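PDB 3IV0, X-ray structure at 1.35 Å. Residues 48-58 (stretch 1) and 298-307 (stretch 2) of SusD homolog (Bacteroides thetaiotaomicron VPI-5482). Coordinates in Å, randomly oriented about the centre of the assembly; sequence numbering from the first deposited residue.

Stretch 1 48-58: GDMRCAPITAY
Stretch 2 (298-307) PLFCYSGDYL

Two short strands, Ile55 to Ala57 and Phe300 to Tyr302, pair antiparallel (155° between their N-to-C directions, axes 4.6 Å apart at closest approach) and join segments 240 or more residues apart in sequence. Ile55 faces Tyr302 (CA to CA 4.5 Å) and Ala57 faces Phe300 (CA to CA 4.2 Å) as non-hydrogen-bonded pairs; between them Thr56 and Cys301 form the hydrogen-bonded pair (CA to CA 5.6 Å), with Thr56 N to Cys301 O and Cys301 N to Thr56 O both 3.0 Å. The ladder runs past both strand ends: Ser303 N donates to Pro54 O (2.8 Å, nearly straight at 168°), and Tyr58 N to Leu299 O (3.2 Å). CA-H...O contacts fill the gaps, such as Ile55 CA to Cys301 O at 3.2 Å.

Stretch 1 enters as a helix ending at Met50, followed by a type II turn from Met50 to Ala53 closed by Ala53 N to Met50 O (3.1 Å); Cys52 sits at phi/psi 61/16, and Pro54 (-80/70) leads into the strand.

Tyr58 covers the most surface. Its CA-to-CB bond points sideways, but chi1 -75° (m) and chi2 -86° bring the ring back across stretch 2: CE2 lies 3.6 Å from Pro298 CD, and OH 3.3 Å from Cys301 CB. Cys301 (chi1 65°, p) sets its SG obliquely to this ring, 4.4 Å from the centroid, a polarizable sulfur beside the aromatic system.

Pro54, C-gamma endo, points toward stretch 2 and lays CG over the face of the Tyr306 ring, 3.8 Å from the centroid, a CH-pi contact; Tyr306 has chi1 180° (t), chi2 62°. Its helix starts at Gly304, after the N-cap Ser303 (chi1 161°, t), whose OG accepts from Tyr306 N at 3.0 Å. Ser303 thus bonds Pro54 through its backbone and caps the helix through its side chain.

Phe300 (chi1 65°, p; chi2 82°) shares a sheet face with Ile55, Ala57 and Tyr302. Ile55 (chi1 60°, p; chi2 175°, t) serves two rings: CD1 stands 4.0 Å from the Phe300 centroid and CG2 3.7 Å from that of Tyr302 (chi1 -78°, m; chi2 82°), each over a face. Selenomethionine Met50 (m, t, p) adds an apolar contact, CE to Phe300 CE2 at 3.6 Å. Beyond the Tyr302 ring, one water bridges the stretches, 2.7 Å from Tyr302 OH and donating to Asp49 O, also at 2.7 Å.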

# COMPACT_ATOMS: atom_id res chain seq x y z
N GLY A 48 -4.71 6.14 0.26
CA GLY A 48 -3.27 6.21 0.47
C GLY A 48 -2.56 7.32 -0.27
O GLY A 48 -1.58 7.85 0.25
N ASP A 49 -2.99 7.65 -1.48
CA ASP A 49 -2.34 8.75 -2.23
C ASP A 49 -3.03 10.10 -2.00
O ASP A 49 -2.36 11.11 -1.83
CB ASP A 49 -2.36 8.44 -3.70
CG ASP A 49 -1.60 7.22 -4.05
OD1 ASP A 49 -0.41 7.16 -3.69
OD2 ASP A 49 -2.17 6.34 -4.73
N MSE A 50 -4.35 10.13 -2.06
CA MSE A 50 -5.09 11.39 -2.23
C MSE A 50 -5.46 12.07 -0.92
O MSE A 50 -5.53 13.31 -0.85
CB MSE A 50 -6.34 11.09 -3.06
CG MSE A 50 -6.04 10.65 -4.51
SE MSE A 50 -7.63 10.18 -5.43
CE MSE A 50 -8.33 11.94 -5.76
N ARG A 51 -5.70 11.31 0.12
CA ARG A 51 -6.21 11.84 1.36
C ARG A 51 -5.16 12.70 2.04
O ARG A 51 -4.02 12.29 2.23
CB ARG A 51 -6.62 10.71 2.28
CG ARG A 51 -7.40 11.19 3.47
CD ARG A 51 -7.96 10.03 4.26
NE ARG A 51 -8.70 10.47 5.44
CZ ARG A 51 -9.26 9.65 6.30
NH1 ARG A 51 -9.15 8.34 6.14
NH2 ARG A 51 -9.88 10.11 7.34
N CYS A 52 -5.54 13.94 2.39
CA CYS A 52 -4.64 14.94 2.98
C CYS A 52 -3.47 15.30 2.07
O CYS A 52 -2.48 15.85 2.56
CB CYS A 52 -4.14 14.52 4.37
SG CYS A 52 -5.48 14.31 5.56
N ALA A 53 -3.54 14.98 0.77
CA ALA A 53 -2.53 15.36 -0.18
C ALA A 53 -2.83 16.78 -0.72
O ALA A 53 -4.01 17.15 -0.84
CB ALA A 53 -2.50 14.36 -1.35
N PRO A 54 -1.78 17.54 -1.02
CA PRO A 54 -1.94 18.91 -1.56
C PRO A 54 -2.25 18.87 -3.06
O PRO A 54 -1.44 19.26 -3.91
CB PRO A 54 -0.60 19.54 -1.24
CG PRO A 54 0.36 18.44 -1.34
CD PRO A 54 -0.37 17.21 -0.81
N ILE A 55 -3.47 18.40 -3.35
CA ILE A 55 -3.93 18.18 -4.71
C ILE A 55 -5.17 19.01 -4.98
O ILE A 55 -5.96 19.32 -4.08
CB ILE A 55 -4.19 16.68 -4.98
CG1 ILE A 55 -5.25 16.08 -4.05
CG2 ILE A 55 -2.88 15.90 -4.91
CD1 ILE A 55 -5.60 14.61 -4.43
N THR A 56 -5.34 19.34 -6.26
CA THR A 56 -6.47 20.11 -6.72
C THR A 56 -7.01 19.52 -8.01
O THR A 56 -6.24 19.20 -8.89
CB THR A 56 -6.07 21.58 -6.99
OG1 THR A 56 -5.47 22.13 -5.82
CG2 THR A 56 -7.26 22.39 -7.41
N ALA A 57 -8.34 19.38 -8.10
CA ALA A 57 -9.00 18.90 -9.32
C ALA A 57 -8.98 19.96 -10.40
O ALA A 57 -9.16 21.13 -10.10
CB ALA A 57 -10.43 18.49 -9.02
N TYR A 58 -8.80 19.54 -11.64
CA TYR A 58 -8.95 20.47 -12.76
C TYR A 58 -10.42 20.80 -13.02
O TYR A 58 -10.70 21.85 -13.55
CB TYR A 58 -8.28 19.90 -13.99
CG TYR A 58 -6.78 19.99 -13.94
CD1 TYR A 58 -6.13 21.15 -14.36
CD2 TYR A 58 -6.00 18.92 -13.52
CE1 TYR A 58 -4.76 21.26 -14.31
CE2 TYR A 58 -4.62 19.01 -13.47
CZ TYR A 58 -4.00 20.18 -13.89
OH TYR A 58 -2.61 20.24 -13.85
N PRO A 298 -5.48 16.19 -16.71
CA PRO A 298 -5.73 15.06 -15.81
C PRO A 298 -6.84 15.31 -14.83
O PRO A 298 -7.42 16.38 -14.79
CB PRO A 298 -4.42 14.90 -15.04
CG PRO A 298 -3.44 15.81 -15.66
CD PRO A 298 -4.24 16.90 -16.35
N LEU A 299 -7.12 14.34 -13.96
CA LEU A 299 -8.08 14.54 -12.90
C LEU A 299 -7.62 15.58 -11.88
O LEU A 299 -8.40 16.42 -11.43
CB LEU A 299 -8.33 13.20 -12.18
CG LEU A 299 -9.33 13.24 -11.04
CD1 LEU A 299 -10.72 13.37 -11.59
CD2 LEU A 299 -9.24 11.95 -10.19
N PHE A 300 -6.36 15.52 -11.47
CA PHE A 300 -5.83 16.43 -10.47
C PHE A 300 -4.34 16.63 -10.62
O PHE A 300 -3.66 15.91 -11.34
CB PHE A 300 -6.16 15.98 -9.02
CG PHE A 300 -5.53 14.67 -8.59
CD1 PHE A 300 -4.20 14.61 -8.14
CD2 PHE A 300 -6.26 13.52 -8.58
CE1 PHE A 300 -3.63 13.42 -7.71
CE2 PHE A 300 -5.69 12.31 -8.17
CZ PHE A 300 -4.40 12.27 -7.73
N CYS A 301 -3.84 17.64 -9.92
CA CYS A 301 -2.42 17.89 -9.84
C CYS A 301 -2.00 18.25 -8.43
O CYS A 301 -2.79 18.70 -7.61
CB CYS A 301 -2.00 19.00 -10.82
SG CYS A 301 -2.67 20.64 -10.49
N TYR A 302 -0.70 18.08 -8.19
CA TYR A 302 -0.07 18.43 -6.93
C TYR A 302 0.37 19.88 -6.93
O TYR A 302 0.84 20.39 -7.96
CB TYR A 302 1.19 17.57 -6.73
CG TYR A 302 0.86 16.16 -6.26
CD1 TYR A 302 0.47 15.20 -7.16
CD2 TYR A 302 0.87 15.85 -4.92
CE1 TYR A 302 0.16 13.92 -6.74
CE2 TYR A 302 0.54 14.54 -4.48
CZ TYR A 302 0.20 13.61 -5.42
OH TYR A 302 -0.13 12.33 -5.03
N SER A 303 0.26 20.52 -5.80
CA SER A 303 0.81 21.86 -5.59
C SER A 303 2.26 21.96 -6.05
O SER A 303 3.10 21.17 -5.68
CB SER A 303 0.73 22.18 -4.09
OG SER A 303 1.59 23.21 -3.70
N GLY A 304 2.56 23.02 -6.80
CA GLY A 304 3.94 23.29 -7.17
C GLY A 304 4.80 23.65 -6.00
O GLY A 304 5.97 23.28 -5.99
N ASP A 305 4.24 24.31 -4.99
CA ASP A 305 4.98 24.61 -3.78
C ASP A 305 5.35 23.33 -3.06
O ASP A 305 6.48 23.18 -2.60
CB ASP A 305 4.18 25.52 -2.86
CG ASP A 305 3.94 26.91 -3.44
OD1 ASP A 305 4.89 27.55 -3.94
OD2 ASP A 305 2.77 27.36 -3.41
N TYR A 306 4.41 22.39 -2.95
CA TYR A 306 4.72 21.11 -2.36
C TYR A 306 5.87 20.41 -3.09
O TYR A 306 6.80 19.91 -2.46
CB TYR A 306 3.50 20.20 -2.37
CG TYR A 306 3.78 18.85 -1.76
CD1 TYR A 306 4.16 18.75 -0.43
CD2 TYR A 306 3.68 17.70 -2.51
CE1 TYR A 306 4.42 17.53 0.17
CE2 TYR A 306 3.92 16.43 -1.90
CZ TYR A 306 4.31 16.39 -0.57
OH TYR A 306 4.55 15.18 0.04
N LEU A 307 5.83 20.38 -4.42
CA LEU A 307 6.83 19.66 -5.17
C LEU A 307 8.18 20.40 -5.13
O LEU A 307 9.23 19.77 -5.20
CB LEU A 307 6.32 19.36 -6.59
CG LEU A 307 5.09 18.43 -6.66
CD1 LEU A 307 4.68 18.24 -8.11
CD2 LEU A 307 5.33 17.07 -5.96
O HOH W 1 0.25 11.60 -2.50